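Local coordinates for protein trans-4-hydroxy-L-proline dehydratase (Clostridioides difficile 70-100-2010, PDB 6VXC) that uses a glycyl radical to dehydrate trans-4-hydroxy-L-proline to (S)-1-pyrroline-5-carboxylate in the anaerobic breakdown of hydroxyproline, at residues I45-L50 with K73-N78; M662-C667 with R782-S787; T666-F671 with V688-S693. All blocks are in the same frame, centred on the assembly; numbering follows the deposited sequence.

Interaction 1: residues I45-L50 with K73-N78; sequences IERAVL and KHYIEN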
loop_
_atom_site.group_PDB
_atom_site.type_symbol
_atom_site.label_atom_id
_atom_site.label_comp_id
_atom_site.label_asym_id
_atom_site.label_seq_id
_atom_site.Cartn_x
_atom_site.Cartn_y
_atom_site.Cartn_z
ATOM N N ILE A 45 1.403 15.908 18.438
ATOM C CA ILE A 45 0.602 15.315 19.505
ATOM C C ILE A 45 -0.791 15.924 19.612
ATOM O O ILE A 45 -1.597 15.465 20.431
ATOM C CB ILE A 45 1.347 15.457 20.851
ATOM C CG1 ILE A 45 0.896 14.385 21.847
ATOM C CG2 ILE A 45 1.168 16.873 21.414
ATOM C CD1 ILE A 45 1.263 12.968 21.426
ATOM N N GLU A 46 -1.104 16.951 18.815
ATOM C CA GLU A 46 -2.369 17.651 19.012
ATOM C C GLU A 46 -3.568 16.742 18.775
ATOM O O GLU A 46 -4.575 16.824 19.491
ATOM C CB GLU A 46 -2.455 18.868 18.101
ATOM C CG GLU A 46 -3.683 19.679 18.382
ATOM C CD GLU A 46 -3.749 20.945 17.581
ATOM O OE1 GLU A 46 -4.234 20.871 16.442
ATOM O OE2 GLU A 46 -3.313 22.001 18.079
ATOM N N ARG A 47 -3.509 15.909 17.744
ATOM C CA ARG A 47 -4.635 15.029 17.468
ATOM C C ARG A 47 -4.963 14.167 18.681
ATOM O O ARG A 47 -6.121 14.086 19.099
ATOM C CB ARG A 47 -4.333 14.135 16.264
ATOM C CG ARG A 47 -5.493 13.231 15.904
ATOM C CD ARG A 47 -5.105 12.126 14.955
ATOM N NE ARG A 47 -6.255 11.283 14.643
ATOM C CZ ARG A 47 -6.681 10.280 15.400
ATOM N NH1 ARG A 47 -6.045 9.968 16.525
ATOM N NH2 ARG A 47 -7.743 9.582 15.018
ATOM N N ALA A 48 -3.945 13.537 19.273
ATOM C CA ALA A 48 -4.179 12.666 20.420
ATOM C C ALA A 48 -4.810 13.433 21.572
ATOM O O ALA A 48 -5.717 12.925 22.238
ATOM C CB ALA A 48 -2.871 12.020 20.869
ATOM N N VAL A 49 -4.355 14.660 21.818
ATOM C CA VAL A 49 -4.953 15.462 22.882
ATOM C C VAL A 49 -6.434 15.678 22.615
ATOM O O VAL A 49 -7.276 15.459 23.486
ATOM C CB VAL A 49 -4.224 16.809 23.026
ATOM C CG1 VAL A 49 -4.991 17.705 23.988
ATOM C CG2 VAL A 49 -2.803 16.617 23.508
ATOM N N LEU A 50 -6.777 16.101 21.399
ATOM C CA LEU A 50 -8.166 16.437 21.108
ATOM C C LEU A 50 -9.065 15.209 21.153
ATOM O O LEU A 50 -10.217 15.302 21.588
ATOM C CB LEU A 50 -8.268 17.148 19.753
ATOM C CG LEU A 50 -7.616 18.540 19.745
ATOM C CD1 LEU A 50 -7.640 19.198 18.360
ATOM C CD2 LEU A 50 -8.257 19.451 20.788
ATOM N N LYS A 73 -15.288 15.322 14.828
ATOM C CA LYS A 73 -15.791 16.687 14.744
ATOM C C LYS A 73 -15.119 17.589 15.766
ATOM O O LYS A 73 -14.760 18.731 15.458
ATOM C CB LYS A 73 -17.305 16.713 14.928
ATOM C CG LYS A 73 -17.906 18.106 14.741
ATOM C CD LYS A 73 -19.407 18.064 14.879
ATOM C CE LYS A 73 -20.027 19.443 14.855
ATOM N NZ LYS A 73 -21.353 19.386 15.512
ATOM N N HIS A 74 -14.971 17.110 16.993
ATOM C CA HIS A 74 -14.267 17.892 17.996
ATOM C C HIS A 74 -12.849 18.196 17.546
ATOM O O HIS A 74 -12.362 19.318 17.712
ATOM C CB HIS A 74 -14.264 17.148 19.328
ATOM C CG HIS A 74 -13.642 17.925 20.439
ATOM N ND1 HIS A 74 -14.271 18.995 21.038
ATOM C CD2 HIS A 74 -12.439 17.812 21.042
ATOM C CE1 HIS A 74 -13.483 19.502 21.966
ATOM N NE2 HIS A 74 -12.365 18.800 21.991
ATOM N N TYR A 75 -12.167 17.200 16.981
ATOM C CA TYR A 75 -10.821 17.414 16.475
ATOM C C TYR A 75 -10.818 18.457 15.361
ATOM O O TYR A 75 -9.985 19.367 15.353
ATOM C CB TYR A 75 -10.229 16.075 16.015
ATOM C CG TYR A 75 -9.046 16.182 15.085
ATOM C CD1 TYR A 75 -7.810 16.600 15.545
ATOM C CD2 TYR A 75 -9.164 15.834 13.748
ATOM C CE1 TYR A 75 -6.734 16.693 14.696
ATOM C CE2 TYR A 75 -8.082 15.920 12.887
ATOM C CZ TYR A 75 -6.875 16.347 13.370
ATOM O OH TYR A 75 -5.794 16.441 12.536
ATOM N N ILE A 76 -11.747 18.348 14.411
ATOM C CA ILE A 76 -11.790 19.307 13.306
ATOM C C ILE A 76 -12.097 20.714 13.817
ATOM O O ILE A 76 -11.525 21.703 13.341
ATOM C CB ILE A 76 -12.807 18.852 12.243
ATOM C CG1 ILE A 76 -12.334 17.573 11.547
ATOM C CG2 ILE A 76 -13.055 19.961 11.208
ATOM C CD1 ILE A 76 -11.049 17.744 10.798
ATOM N N GLU A 77 -13.015 20.832 14.783
ATOM C CA GLU A 77 -13.381 22.147 15.302
ATOM C C GLU A 77 -12.210 22.852 15.977
ATOM O O GLU A 77 -12.121 24.081 15.928
ATOM C CB GLU A 77 -14.552 22.018 16.279
ATOM C CG GLU A 77 -15.915 21.927 15.622
ATOM C CD GLU A 77 -17.048 21.626 16.613
ATOM O OE1 GLU A 77 -16.766 21.170 17.746
ATOM O OE2 GLU A 77 -18.223 21.838 16.250
ATOM N N ASN A 78 -11.310 22.112 16.617
ATOM C CA ASN A 78 -10.332 22.733 17.497
ATOM C C ASN A 78 -8.879 22.592 17.086
ATOM O O ASN A 78 -8.034 23.234 17.711
ATOM C CB ASN A 78 -10.471 22.173 18.914
ATOM C CG ASN A 78 -11.780 22.546 19.539
ATOM O OD1 ASN A 78 -12.710 21.741 19.575
ATOM N ND2 ASN A 78 -11.871 23.777 20.026
#
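L50 lies over the flank of the helix that carries Y75 and N78. L50 CD1 reaches Y75 CD1 of the ring (3.8 Å) and also sits 3.8 Å from Y75 O, so it touches ring and backbone at once; it meets the N78 backbone as well, and L50 CD2 adds a contact to N78 CB at 4.0 Å. CG of L50 stands beside the backbone N (chi1 -67°) on a CB that points at the facing helix, which brings the branch there; the Y75 and L50 CA atoms are only 5.4 Å apart. Y75 in turn leans across to R47. The CG methylene of R47 rests over one ring face in a CH-pi contact, 4.2 Å from the Y75 centroid and 26° off the ring normal, and R47 CB comes to 3.8 Å from Y75 CE1. From there the arginine chain runs on extended, crossing the tyrosine at about a right angle, and its guanidinium leaves the interface for a salt bridge with E105 and hydrogen bonds to the carbonyls of T102 and T292. H74 meets the first helix edge-on, H74 CD2 lying 3.4 Å from L50 O near the ring plane, while NE2 is hydrogen-bonded to E53. No hydrogen bond crosses between 45-50 and 73-78, so apolar and CH-pi packing carries the contact. The short axes pass 9.6 Å apart at 125° between their N-to-C directions, an oblique antiparallel packing of helices 46-58 and 64-78, consecutive in the chain, in the largely helical PFL-like part of this glycyl radical enzyme.

Interaction 2: residues M662-C667 with R782-S787; sequences MLPTTC and RVAGYS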
loop_
_atom_site.group_PDB
_atom_site.type_symbol
_atom_site.label_atom_id
_atom_site.label_comp_id
_atom_site.label_asym_id
_atom_site.label_seq_id
_atom_site.Cartn_x
_atom_site.Cartn_y
_atom_site.Cartn_z
ATOM N N MET A 662 0.185 -11.213 -4.298
ATOM C CA MET A 662 1.601 -11.567 -4.182
ATOM C C MET A 662 2.448 -10.298 -4.231
ATOM O O MET A 662 2.771 -9.810 -5.323
ATOM C CB MET A 662 1.996 -12.526 -5.297
ATOM C CG MET A 662 0.958 -13.618 -5.513
ATOM S SD MET A 662 1.191 -14.955 -4.343
ATOM C CE MET A 662 2.655 -15.676 -5.070
ATOM N N LEU A 663 2.818 -9.784 -3.062
ATOM C CA LEU A 663 3.703 -8.630 -2.958
ATOM C C LEU A 663 4.399 -8.665 -1.602
ATOM O O LEU A 663 3.906 -9.302 -0.668
ATOM C CB LEU A 663 2.938 -7.306 -3.154
ATOM C CG LEU A 663 1.761 -6.736 -2.336
ATOM C CD1 LEU A 663 0.625 -7.719 -2.234
ATOM C CD2 LEU A 663 2.144 -6.185 -0.983
ATOM N N PRO A 664 5.579 -8.035 -1.480
ATOM C CA PRO A 664 6.347 -8.133 -0.228
ATOM C C PRO A 664 6.547 -6.819 0.529
ATOM O O PRO A 664 6.877 -6.853 1.716
ATOM C CB PRO A 664 7.698 -8.651 -0.727
ATOM C CG PRO A 664 7.866 -7.861 -2.048
ATOM C CD PRO A 664 6.454 -7.680 -2.615
ATOM N N THR A 665 6.411 -5.669 -0.139
ATOM C CA THR A 665 6.948 -4.399 0.361
ATOM C C THR A 665 8.379 -4.620 0.869
ATOM O O THR A 665 9.253 -4.952 0.068
ATOM C CB THR A 665 6.024 -3.779 1.422
ATOM O OG1 THR A 665 4.677 -3.750 0.923
ATOM C CG2 THR A 665 6.465 -2.353 1.748
ATOM N N THR A 666 8.666 -4.444 2.162
ATOM C CA THR A 666 9.989 -4.803 2.677
ATOM C C THR A 666 9.956 -6.086 3.507
ATOM O O THR A 666 10.954 -6.426 4.154
ATOM C CB THR A 666 10.626 -3.661 3.491
ATOM O OG1 THR A 666 9.779 -3.275 4.573
ATOM C CG2 THR A 666 10.931 -2.423 2.608
ATOM N N CYS A 667 8.842 -6.814 3.489
ATOM C CA CYS A 667 8.727 -7.993 4.331
ATOM C C CYS A 667 9.569 -9.164 3.837
ATOM O O CYS A 667 9.834 -10.082 4.628
ATOM C CB CYS A 667 7.266 -8.423 4.447
ATOM S SG CYS A 667 6.948 -9.491 5.849
ATOM N N ARG A 782 13.904 1.902 -7.026
ATOM C CA ARG A 782 12.667 1.145 -6.897
ATOM C C ARG A 782 12.874 -0.002 -5.915
ATOM O O ARG A 782 13.807 -0.784 -6.063
ATOM C CB ARG A 782 12.215 0.596 -8.253
ATOM C CG ARG A 782 10.762 0.126 -8.274
ATOM C CD ARG A 782 9.802 1.309 -8.087
ATOM N NE ARG A 782 8.411 0.888 -8.087
ATOM C CZ ARG A 782 7.366 1.713 -8.050
ATOM N NH1 ARG A 782 6.132 1.221 -8.063
ATOM N NH2 ARG A 782 7.549 3.028 -8.022
ATOM N N VAL A 783 11.998 -0.090 -4.920
ATOM C CA VAL A 783 12.072 -1.142 -3.910
ATOM C C VAL A 783 11.104 -2.244 -4.314
ATOM O O VAL A 783 11.495 -3.175 -5.007
ATOM C CB VAL A 783 11.798 -0.576 -2.505
ATOM C CG1 VAL A 783 11.905 -1.663 -1.464
ATOM C CG2 VAL A 783 12.812 0.502 -2.200
ATOM N N ALA A 784 9.831 -2.136 -3.931
ATOM C CA ALA A 784 8.849 -3.130 -4.375
ATOM C C ALA A 784 7.461 -2.493 -4.320
ATOM O O ALA A 784 6.842 -2.447 -3.258
ATOM C CB ALA A 784 8.913 -4.398 -3.539
ATOM N N GLY A 785 6.984 -2.020 -5.465
ATOM C CA GLY A 785 5.719 -1.316 -5.498
ATOM C C GLY A 785 5.783 0.137 -5.098
ATOM O O GLY A 785 4.725 0.776 -4.985
ATOM N N TYR A 786 6.984 0.675 -4.881
ATOM C CA TYR A 786 7.204 2.074 -4.532
ATOM C C TYR A 786 8.678 2.408 -4.691
ATOM O O TYR A 786 9.534 1.527 -4.695
ATOM C CB TYR A 786 6.777 2.392 -3.106
ATOM C CG TYR A 786 7.675 1.793 -2.051
ATOM C CD1 TYR A 786 7.658 0.430 -1.796
ATOM C CD2 TYR A 786 8.558 2.587 -1.325
ATOM C CE1 TYR A 786 8.466 -0.120 -0.823
ATOM C CE2 TYR A 786 9.379 2.046 -0.352
ATOM C CZ TYR A 786 9.326 0.687 -0.112
ATOM O OH TYR A 786 10.130 0.128 0.848
ATOM N N SER A 787 8.959 3.701 -4.765
ATOM C CA SER A 787 10.315 4.224 -4.834
ATOM C C SER A 787 10.677 4.886 -3.516
ATOM O O SER A 787 9.808 5.380 -2.792
ATOM C CB SER A 787 10.471 5.232 -5.987
ATOM O OG SER A 787 10.171 4.628 -7.229
HETATM O O HOH W 1 5.148 -4.403 -2.348
#
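This is a buried loop-to-loop contact close to the centre of the chain, where the turn before helix 667-673 faces the loop between strands 780-782 and 787-789. Its one polar link is a bridging water, which accepts from T665 N (2.8 Å) and donates to A784 O (2.7 Å); no direct hydrogen bond spans the two segments. Beside it, A784 CB packs on P664 CG at 3.9 Å. The loop 782-787 carries G785, the site of the glycyl radical, which is absent from this structure. The other segment forms a type II' turn, P664 to C667, closed by C667 N to P664 O; A784, next to G785, meets it. This is consistent with the glycyl radical enzyme core, where the radical loop lies near the cysteine loop: T665 lies about 4 Å, between side chains, from C454, the probable thiyl radical site. The T665 methyl, CG2, is turned opposite its own N and meets Y786 CE1 at 3.9 Å, while OG1 bonds Y470. T666 CG2 approaches the same ring at its edge, near its plane, 3.2 Å from Y786 OH, while T666 OG1 is held by K352 and S355. Y786 also stacks edge-to-face with F360.

Interaction 3: residues T666-F671 with V688-S693; sequences TCHIYF and VSEGIS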
loop_
_atom_site.group_PDB
_atom_site.type_symbol
_atom_site.label_atom_id
_atom_site.label_comp_id
_atom_site.label_asym_id
_atom_site.label_seq_id
_atom_site.Cartn_x
_atom_site.Cartn_y
_atom_site.Cartn_z
ATOM N N THR A 666 8.666 -4.444 2.162
ATOM C CA THR A 666 9.989 -4.803 2.677
ATOM C C THR A 666 9.956 -6.086 3.507
ATOM O O THR A 666 10.954 -6.426 4.154
ATOM C CB THR A 666 10.626 -3.661 3.491
ATOM O OG1 THR A 666 9.779 -3.275 4.573
ATOM C CG2 THR A 666 10.931 -2.423 2.608
ATOM N N CYS A 667 8.842 -6.814 3.489
ATOM C CA CYS A 667 8.727 -7.993 4.331
ATOM C C CYS A 667 9.569 -9.164 3.837
ATOM O O CYS A 667 9.834 -10.082 4.628
ATOM C CB CYS A 667 7.266 -8.423 4.447
ATOM S SG CYS A 667 6.948 -9.491 5.849
ATOM N N HIS A 668 10.003 -9.160 2.562
ATOM C CA HIS A 668 10.886 -10.227 2.089
ATOM C C HIS A 668 12.252 -10.172 2.758
ATOM O O HIS A 668 12.929 -11.200 2.819
ATOM C CB HIS A 668 11.038 -10.205 0.560
ATOM C CG HIS A 668 11.656 -8.952 0.017
ATOM N ND1 HIS A 668 11.091 -7.710 0.197
ATOM C CD2 HIS A 668 12.760 -8.760 -0.746
ATOM C CE1 HIS A 668 11.843 -6.799 -0.398
ATOM N NE2 HIS A 668 12.861 -7.411 -0.978
ATOM N N ILE A 669 12.661 -9.001 3.251
ATOM C CA ILE A 669 13.880 -8.903 4.048
ATOM C C ILE A 669 13.682 -9.591 5.398
ATOM O O ILE A 669 14.440 -10.489 5.769
ATOM C CB ILE A 669 14.299 -7.431 4.211
ATOM C CG1 ILE A 669 14.414 -6.730 2.833
ATOM C CG2 ILE A 669 15.581 -7.312 5.054
ATOM C CD1 ILE A 669 15.412 -7.374 1.855
ATOM N N TYR A 670 12.648 -9.179 6.136
ATOM C CA TYR A 670 12.340 -9.759 7.444
ATOM C C TYR A 670 12.129 -11.267 7.357
ATOM O O TYR A 670 12.698 -12.032 8.145
ATOM C CB TYR A 670 11.087 -9.070 8.005
ATOM C CG TYR A 670 10.391 -9.723 9.198
ATOM C CD1 TYR A 670 11.080 -10.022 10.367
ATOM C CD2 TYR A 670 9.033 -9.966 9.169
ATOM C CE1 TYR A 670 10.430 -10.592 11.466
ATOM C CE2 TYR A 670 8.371 -10.529 10.269
ATOM C CZ TYR A 670 9.081 -10.844 11.405
ATOM O OH TYR A 670 8.421 -11.402 12.481
ATOM N N PHE A 671 11.322 -11.712 6.395
ATOM C CA PHE A 671 11.000 -13.134 6.275
ATOM C C PHE A 671 12.241 -13.980 6.007
ATOM O O PHE A 671 12.305 -15.133 6.440
ATOM C CB PHE A 671 9.973 -13.354 5.164
ATOM C CG PHE A 671 8.558 -13.094 5.581
ATOM C CD1 PHE A 671 8.249 -12.830 6.910
ATOM C CD2 PHE A 671 7.518 -13.132 4.644
ATOM C CE1 PHE A 671 6.939 -12.607 7.305
ATOM C CE2 PHE A 671 6.195 -12.919 5.030
ATOM C CZ PHE A 671 5.907 -12.645 6.366
ATOM N N VAL A 688 14.391 -13.510 1.240
ATOM C CA VAL A 688 13.731 -14.347 0.237
ATOM C C VAL A 688 13.452 -13.489 -1.001
ATOM O O VAL A 688 13.693 -12.276 -0.998
ATOM C CB VAL A 688 12.450 -15.032 0.775
ATOM C CG1 VAL A 688 12.784 -15.960 1.946
ATOM C CG2 VAL A 688 11.393 -14.008 1.239
ATOM N N SER A 689 12.985 -14.118 -2.075
ATOM C CA SER A 689 12.732 -13.389 -3.314
ATOM C C SER A 689 11.612 -12.372 -3.112
ATOM O O SER A 689 10.724 -12.564 -2.282
ATOM C CB SER A 689 12.347 -14.363 -4.429
ATOM O OG SER A 689 11.249 -15.183 -4.034
ATOM N N GLU A 690 11.651 -11.286 -3.894
ATOM C CA GLU A 690 10.675 -10.199 -3.828
ATOM C C GLU A 690 9.604 -10.340 -4.909
ATOM O O GLU A 690 9.900 -10.694 -6.053
ATOM C CB GLU A 690 11.370 -8.827 -3.923
ATOM C CG GLU A 690 12.604 -8.780 -4.815
ATOM C CD GLU A 690 12.341 -8.654 -6.311
ATOM O OE1 GLU A 690 11.230 -8.256 -6.716
ATOM O OE2 GLU A 690 13.262 -8.994 -7.086
ATOM N N GLY A 691 8.359 -10.058 -4.533
ATOM C CA GLY A 691 7.230 -10.191 -5.444
ATOM C C GLY A 691 7.174 -11.572 -6.058
ATOM O O GLY A 691 7.437 -12.571 -5.391
ATOM N N ILE A 692 6.859 -11.636 -7.352
ATOM C CA ILE A 692 6.959 -12.872 -8.122
ATOM C C ILE A 692 8.244 -12.896 -8.950
ATOM O O ILE A 692 8.354 -13.665 -9.913
ATOM C CB ILE A 692 5.725 -13.108 -9.014
ATOM C CG1 ILE A 692 5.623 -12.028 -10.106
ATOM C CG2 ILE A 692 4.449 -13.272 -8.164
ATOM C CD1 ILE A 692 4.638 -12.338 -11.208
ATOM N N SER A 693 9.220 -12.081 -8.579
ATOM C CA SER A 693 10.475 -11.997 -9.302
ATOM C C SER A 693 11.290 -13.272 -9.091
ATOM O O SER A 693 11.054 -14.020 -8.144
ATOM C CB SER A 693 11.295 -10.798 -8.814
ATOM O OG SER A 693 10.544 -9.592 -8.806
#
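One direct hydrogen bond joins the two segments: V688 N donates to H668 O at 3.2 Å, with an N-H...O angle of 152°. It ties the chain at V688 to the helix just where the two backbones come nearest, the CA atoms of H668 and V688 being 5.3 Å apart. The second kind of interaction is packing on the H668 imidazole. The CB of E690 sits over one face in a CH-pi contact, 3.7 Å from the ring centroid, and I669 CD1 covers the opposite face; an aliphatic group thus lies over each face, both displaced toward the rim. V688 O lies at the ring edge, in plane, 3.6 Å from H668 CD2. H668 CG is placed between its backbone N and carbonyl carbon (chi1 62°), which sets the ring alongside E690, the two side chains pointing the same way. Apolar contacts complete the interface, V688 CG2 reaching H668 CB at 3.9 Å and F671 CB at 4.2 Å. Within 688-693 the type II' turn from E690 to S693 is closed by S693 N to E690 O (3.0 Å) and reinforced by S693 OG donating to E690 OE1 at 2.6 Å, on the syn side but well out of the carboxylate plane. Around this core, V573 of strand 565-573 touches H668, F671 and V688, while helix 795-803 covers I669 and supplies E800, whose carboxylate hydrogen-bonds H668 NE2.

Interactions 2 and 3 form one continuous buried region, their centres about 8 Å apart. They share T666 and C667, and P664 CG of interaction 2 packs 3.4 Å from G691 N of interaction 3, so the turn 664-667 touches both the radical loop and the 688-693 turn. The active site lies on the interaction 2 side: C454, the probable thiyl radical residue, is close to T665 but about 10 Å from H668, side chain to side chain. A bound glycerol, probably from the crystallisation liquor, lies about 3 Å from the T665 side chain. Interaction 1 stands apart, its centre about 34 Å from that of interaction 2 and 38 Å from that of interaction 3, far from the active site.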